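Local coordinates for fatty acyl CoA synthetase FADD13 (FATTY-ACYL-CoA SYNTHETASE) (PDB 3R44), which belongs to the ANL superfamily of AMP-binding enzymes, in which a large N-terminal domain is followed by a smaller, separate C-terminal domain, at residues 319-324 and 371-376; 393-397 and 409-413. The contacts are given in a common frame with arbitrary orientation. Numbering follows the deposited sequence.

Contact 1. Residues 319-324 and 371-376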
loop_
_atom_site.group_PDB
_atom_site.type_symbol
_atom_site.label_atom_id
_atom_site.label_comp_id
_atom_site.label_asym_id
_atom_site.label_seq_id
_atom_site.Cartn_x
_atom_site.Cartn_y
_atom_site.Cartn_z
ATOM N N GLU A 319 -4.399 6.891 0.038
ATOM C CA GLU A 319 -5.309 7.928 -0.454
ATOM C C GLU A 319 -5.617 7.810 -1.944
ATOM O O GLU A 319 -6.603 8.355 -2.409
ATOM C CB GLU A 319 -4.731 9.301 -0.149
ATOM C CG GLU A 319 -4.791 9.649 1.341
ATOM C CD GLU A 319 -3.486 9.343 2.101
ATOM O OE1 GLU A 319 -2.754 8.347 1.752
ATOM O OE2 GLU A 319 -3.251 10.052 3.125
ATOM N N SER A 320 -4.739 7.155 -2.695
ATOM C CA SER A 320 -4.957 6.938 -4.141
ATOM C C SER A 320 -5.417 5.538 -4.499
ATOM O O SER A 320 -5.412 5.135 -5.658
ATOM C CB SER A 320 -3.712 7.323 -4.911
ATOM O OG SER A 320 -2.729 6.358 -4.722
ATOM N N CYS A 321 -5.863 4.802 -3.486
ATOM C CA CYS A 321 -6.390 3.444 -3.634
ATOM C C CYS A 321 -5.447 2.512 -4.317
ATOM O O CYS A 321 -5.885 1.643 -5.089
ATOM C CB CYS A 321 -7.692 3.430 -4.431
ATOM S SG CYS A 321 -8.845 2.177 -3.948
ATOM N N GLY A 322 -4.166 2.757 -4.118
ATOM C CA GLY A 322 -3.157 1.949 -4.766
ATOM C C GLY A 322 -2.864 2.277 -6.215
ATOM O O GLY A 322 -2.156 1.526 -6.865
ATOM N N GLY A 323 -3.455 3.337 -6.764
ATOM C CA GLY A 323 -3.120 3.790 -8.106
ATOM C C GLY A 323 -2.197 4.992 -8.071
ATOM O O GLY A 323 -1.944 5.598 -7.041
ATOM N N GLY A 324 -1.709 5.400 -9.204
ATOM C CA GLY A 324 -0.887 6.593 -9.214
ATOM C C GLY A 324 0.003 6.556 -10.425
ATOM O O GLY A 324 -0.445 6.971 -11.507
ATOM N N ILE A 371 -9.632 7.918 -8.594
ATOM C CA ILE A 371 -9.099 6.942 -7.654
ATOM C C ILE A 371 -8.917 7.507 -6.238
ATOM O O ILE A 371 -8.704 6.750 -5.268
ATOM C CB ILE A 371 -7.747 6.356 -8.106
ATOM C CG1 ILE A 371 -6.667 7.426 -7.910
ATOM C CG2 ILE A 371 -7.802 5.699 -9.597
ATOM C CD1 ILE A 371 -5.274 7.005 -8.395
ATOM N N LEU A 372 -8.987 8.833 -6.110
ATOM C CA LEU A 372 -8.702 9.490 -4.835
ATOM C C LEU A 372 -9.780 9.253 -3.819
ATOM O O LEU A 372 -10.973 9.130 -4.115
ATOM C CB LEU A 372 -8.502 10.993 -5.019
ATOM C CG LEU A 372 -7.248 11.336 -5.799
ATOM C CD1 LEU A 372 -7.254 12.834 -6.130
ATOM C CD2 LEU A 372 -5.980 10.948 -5.064
ATOM N N LEU A 373 -9.348 9.253 -2.582
ATOM C CA LEU A 373 -10.255 9.195 -1.450
ATOM C C LEU A 373 -11.354 10.239 -1.520
ATOM O O LEU A 373 -11.183 11.364 -2.053
ATOM C CB LEU A 373 -9.481 9.339 -0.102
ATOM C CG LEU A 373 -9.151 10.784 0.336
ATOM C CD1 LEU A 373 -8.547 10.787 1.722
ATOM C CD2 LEU A 373 -8.192 11.561 -0.649
ATOM N N LYS A 374 -12.481 9.875 -0.969
ATOM C CA LYS A 374 -13.574 10.812 -0.804
ATOM C C LYS A 374 -13.250 11.844 0.280
ATOM O O LYS A 374 -13.523 13.058 0.132
ATOM C CB LYS A 374 -14.866 10.079 -0.428
ATOM C CG LYS A 374 -15.992 11.050 -0.028
ATOM C CD LYS A 374 -17.182 10.353 0.645
ATOM C CE LYS A 374 -18.083 9.723 -0.344
ATOM N NZ LYS A 374 -19.355 9.225 0.303
ATOM N N GLU A 375 -12.709 11.357 1.385
ATOM C CA GLU A 375 -12.431 12.194 2.538
ATOM C C GLU A 375 -11.609 11.383 3.540
ATOM O O GLU A 375 -11.529 10.155 3.434
ATOM C CB GLU A 375 -13.738 12.596 3.186
ATOM C CG GLU A 375 -14.447 11.430 3.871
ATOM C CD GLU A 375 -15.923 11.685 4.163
ATOM O OE1 GLU A 375 -16.530 12.588 3.562
ATOM O OE2 GLU A 375 -16.472 10.922 4.990
ATOM N N TYR A 376 -11.015 12.063 4.505
ATOM C CA TYR A 376 -10.560 11.380 5.707
ATOM C C TYR A 376 -11.739 11.288 6.665
ATOM O O TYR A 376 -12.477 12.257 6.847
ATOM C CB TYR A 376 -9.414 12.146 6.346
ATOM C CG TYR A 376 -8.142 12.201 5.572
ATOM C CD1 TYR A 376 -7.376 11.041 5.363
ATOM C CD2 TYR A 376 -7.658 13.430 5.060
ATOM C CE1 TYR A 376 -6.203 11.104 4.675
ATOM C CE2 TYR A 376 -6.474 13.489 4.384
ATOM C CZ TYR A 376 -5.757 12.337 4.197
ATOM O OH TYR A 376 -4.583 12.370 3.516
#
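Glu319 meets the 371-376 segment through both backbone and side chain. Its O accepts a hydrogen bond from Leu373 N at 2.9 Å (N-H...O angle 148°), and Leu372 CA adds a CA-H...O contact to the same Glu319 O at 3.4 Å. Farther out, Tyr376 OH donates to Glu319 OE2 at 2.7 Å, while Glu319 CG packs on Leu373 CD1 at 3.9 Å. Glu319 is the closing Glu of the family's A5 motif; Ser320 follows directly and opens a type I' turn, closed by Gly323 N to Ser320 O (2.9 Å) and braced by Ser320 OG to Gly323 O (2.6 Å). Ile371 CD1 lies against it, 3.3 Å from Ser320 O. Cys321 CB stands 3.6 Å from Ile371 O, and its side chain also touches helix 192-205. Gly322 has a positive phi (80°) suited to glycine; at Gly323 a CB would come within 3.0 Å of Ile371 CD1. At Gly324 (phi 157°, psi -96°) a CB would jam against the preceding carbonyl O; Gly324 N is 4.0 Å from Ile371 CD1. Every touching residue is buried, and in this largely apolar setting Glu319 is held twice, its backbone O and carboxylate OE2 anchored to separate points of 371-376.

Contact 2. Residues 393-397 and 409-413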
loop_
_atom_site.group_PDB
_atom_site.type_symbol
_atom_site.label_atom_id
_atom_site.label_comp_id
_atom_site.label_asym_id
_atom_site.label_seq_id
_atom_site.Cartn_x
_atom_site.Cartn_y
_atom_site.Cartn_z
ATOM N N ARG A 393 -2.758 16.639 -2.400
ATOM C CA ARG A 393 -1.365 16.856 -2.035
ATOM C C ARG A 393 -0.803 15.708 -1.208
ATOM O O ARG A 393 -1.227 15.456 -0.058
ATOM C CB ARG A 393 -1.250 18.149 -1.267
ATOM C CG ARG A 393 -1.712 19.341 -2.105
ATOM C CD ARG A 393 -1.699 20.693 -1.402
ATOM N NE ARG A 393 -0.425 21.000 -0.768
ATOM C CZ ARG A 393 -0.150 22.086 -0.057
ATOM N NH1 ARG A 393 -1.025 23.058 0.099
ATOM N NH2 ARG A 393 1.043 22.206 0.485
ATOM N N THR A 394 0.153 15.002 -1.767
ATOM C CA THR A 394 0.636 13.785 -1.138
ATOM C C THR A 394 1.550 14.041 0.064
ATOM O O THR A 394 1.686 13.149 0.901
ATOM C CB THR A 394 1.421 12.879 -2.142
ATOM O OG1 THR A 394 2.607 13.586 -2.562
ATOM C CG2 THR A 394 0.575 12.523 -3.382
ATOM N N GLY A 395 2.223 15.191 0.123
ATOM C CA GLY A 395 3.235 15.445 1.117
ATOM C C GLY A 395 4.577 14.835 0.734
ATOM O O GLY A 395 5.567 14.975 1.461
ATOM N N ASP A 396 4.607 14.137 -0.409
ATOM C CA ASP A 396 5.841 13.518 -0.889
ATOM C C ASP A 396 6.452 14.461 -1.916
ATOM O O ASP A 396 5.732 15.161 -2.642
ATOM C CB ASP A 396 5.537 12.169 -1.549
ATOM C CG ASP A 396 5.005 11.109 -0.583
ATOM O OD1 ASP A 396 5.123 11.202 0.668
ATOM O OD2 ASP A 396 4.414 10.155 -1.113
ATOM N N ILE A 397 7.777 14.534 -1.985
ATOM C CA ILE A 397 8.440 15.413 -2.912
ATOM C C ILE A 397 9.014 14.572 -4.053
ATOM O O ILE A 397 9.560 13.466 -3.819
ATOM C CB ILE A 397 9.598 16.176 -2.235
ATOM C CG1 ILE A 397 9.096 16.976 -1.031
ATOM C CG2 ILE A 397 10.355 17.075 -3.263
ATOM C CD1 ILE A 397 7.906 17.887 -1.313
ATOM N N LYS A 409 11.663 11.682 -4.394
ATOM C CA LYS A 409 12.860 12.134 -3.695
ATOM C C LYS A 409 12.769 11.949 -2.207
ATOM O O LYS A 409 13.785 11.654 -1.568
ATOM C CB LYS A 409 13.150 13.607 -3.992
ATOM C CG LYS A 409 13.437 13.900 -5.433
ATOM C CD LYS A 409 14.636 13.110 -5.920
ATOM C CE LYS A 409 14.933 13.326 -7.401
ATOM N NZ LYS A 409 15.271 14.775 -7.691
ATOM N N ASP A 410 11.588 12.181 -1.642
ATOM C CA ASP A 410 11.389 12.031 -0.197
ATOM C C ASP A 410 9.917 11.801 0.084
ATOM O O ASP A 410 9.057 12.184 -0.728
ATOM C CB ASP A 410 11.806 13.281 0.543
ATOM C CG ASP A 410 12.897 13.043 1.552
ATOM O OD1 ASP A 410 13.101 11.898 2.061
ATOM O OD2 ASP A 410 13.597 14.042 1.797
ATOM N N ARG A 411 9.654 11.132 1.193
ATOM C CA ARG A 411 8.310 10.831 1.597
ATOM C C ARG A 411 7.963 11.684 2.788
ATOM O O ARG A 411 8.852 12.052 3.574
ATOM C CB ARG A 411 8.178 9.387 2.016
ATOM C CG ARG A 411 8.697 8.375 1.020
ATOM C CD ARG A 411 7.865 8.381 -0.174
ATOM N NE ARG A 411 7.477 7.053 -0.643
ATOM C CZ ARG A 411 6.217 6.600 -0.663
ATOM N NH1 ARG A 411 5.200 7.351 -0.209
ATOM N NH2 ARG A 411 5.972 5.384 -1.136
ATOM N N LEU A 412 6.665 11.923 2.928
ATOM C CA LEU A 412 6.102 12.684 4.045
ATOM C C LEU A 412 6.601 12.133 5.370
ATOM O O LEU A 412 6.948 12.908 6.266
ATOM C CB LEU A 412 4.569 12.605 4.008
ATOM C CG LEU A 412 3.820 13.341 5.141
ATOM C CD1 LEU A 412 4.357 14.752 5.179
ATOM C CD2 LEU A 412 2.351 13.317 4.923
ATOM N N LYS A 413 6.677 10.798 5.485
ATOM C CA LYS A 413 7.089 10.154 6.751
ATOM C C LYS A 413 8.463 10.536 7.250
ATOM O O LYS A 413 8.762 10.371 8.426
ATOM C CB LYS A 413 7.027 8.625 6.661
ATOM C CG LYS A 413 8.023 8.032 5.675
ATOM C CD LYS A 413 7.783 6.568 5.356
ATOM C CE LYS A 413 8.881 6.079 4.360
ATOM N NZ LYS A 413 8.912 4.589 4.263
#
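Backbone pairing comes first. Ile397 and Asp410 form an antiparallel hydrogen-bonded pair with CA atoms 5.2 Å apart: Ile397 N donates to Asp410 O (3.0 Å, 153°) and Asp410 N returns a bond to Ile397 O (3.2 Å, 163°). The same Ile397 O also accepts from Lys409 N at 2.8 Å, so Lys409 and Asp410 both face Ile397, the signature of a classic beta bulge.

The side chain of Asp396 carries the polar contacts beyond the pair. Its OD1 accepts from Leu412 N (2.8 Å, 165°), where the chain leaves the strand for a 3-10 segment, and its OD2 makes a salt bridge with Arg411 NH1 at 3.0 Å. Asp396 OD2 is also hydrogen-bonded to Tyr315. Just before it, Asp396 N donates to Thr394 OG1 at 3.0 Å, an ST turn at the corner of the chain; Thr394 OG1 in addition bonds Val365 O.

Close van der Waals fit explains Gly395: a CB there would clash with Leu412 CD2 at 3.0 Å, and its phi of 82° independently favours glycine. Gly395 O approaches Leu412 CA to 3.5 Å.

Thr394-Gly395-Asp396 matches the family's A7 motif, and 409-413 runs into the A8 region, which in relatives holds the hinge to the C-terminal domain. The corner at Gly395 takes the chain from strand 391-394, beside strand 364-369, into the hairpin of strands 396-400 and 406-410; Tyr315 of strand 310-316 lies against Arg411, and Asp410 OD2 bonds Ala426 N in helix 425-432.

Contact 1 closes before contact 2 opens, so the two follow in series along the chain; their centres are 15 Å apart and their nearest atoms about 6 Å, without touching. Two pieces of chain relate them. Strand 391-394 supplies Phe392, which packs on Glu319, Leu372, Leu373 and Tyr376 of contact 1, and then runs directly into the corner of contact 2. Strand 310-316 leads toward the 319-324 loop and carries Tyr315, whose OH bonds Asp396 OD2 and so joins motif A5 to A7; contact 2 itself joins A7 to A8. The wholly buried loop of contact 1 is thereby tied to the partly buried corner beside the probable interdomain hinge.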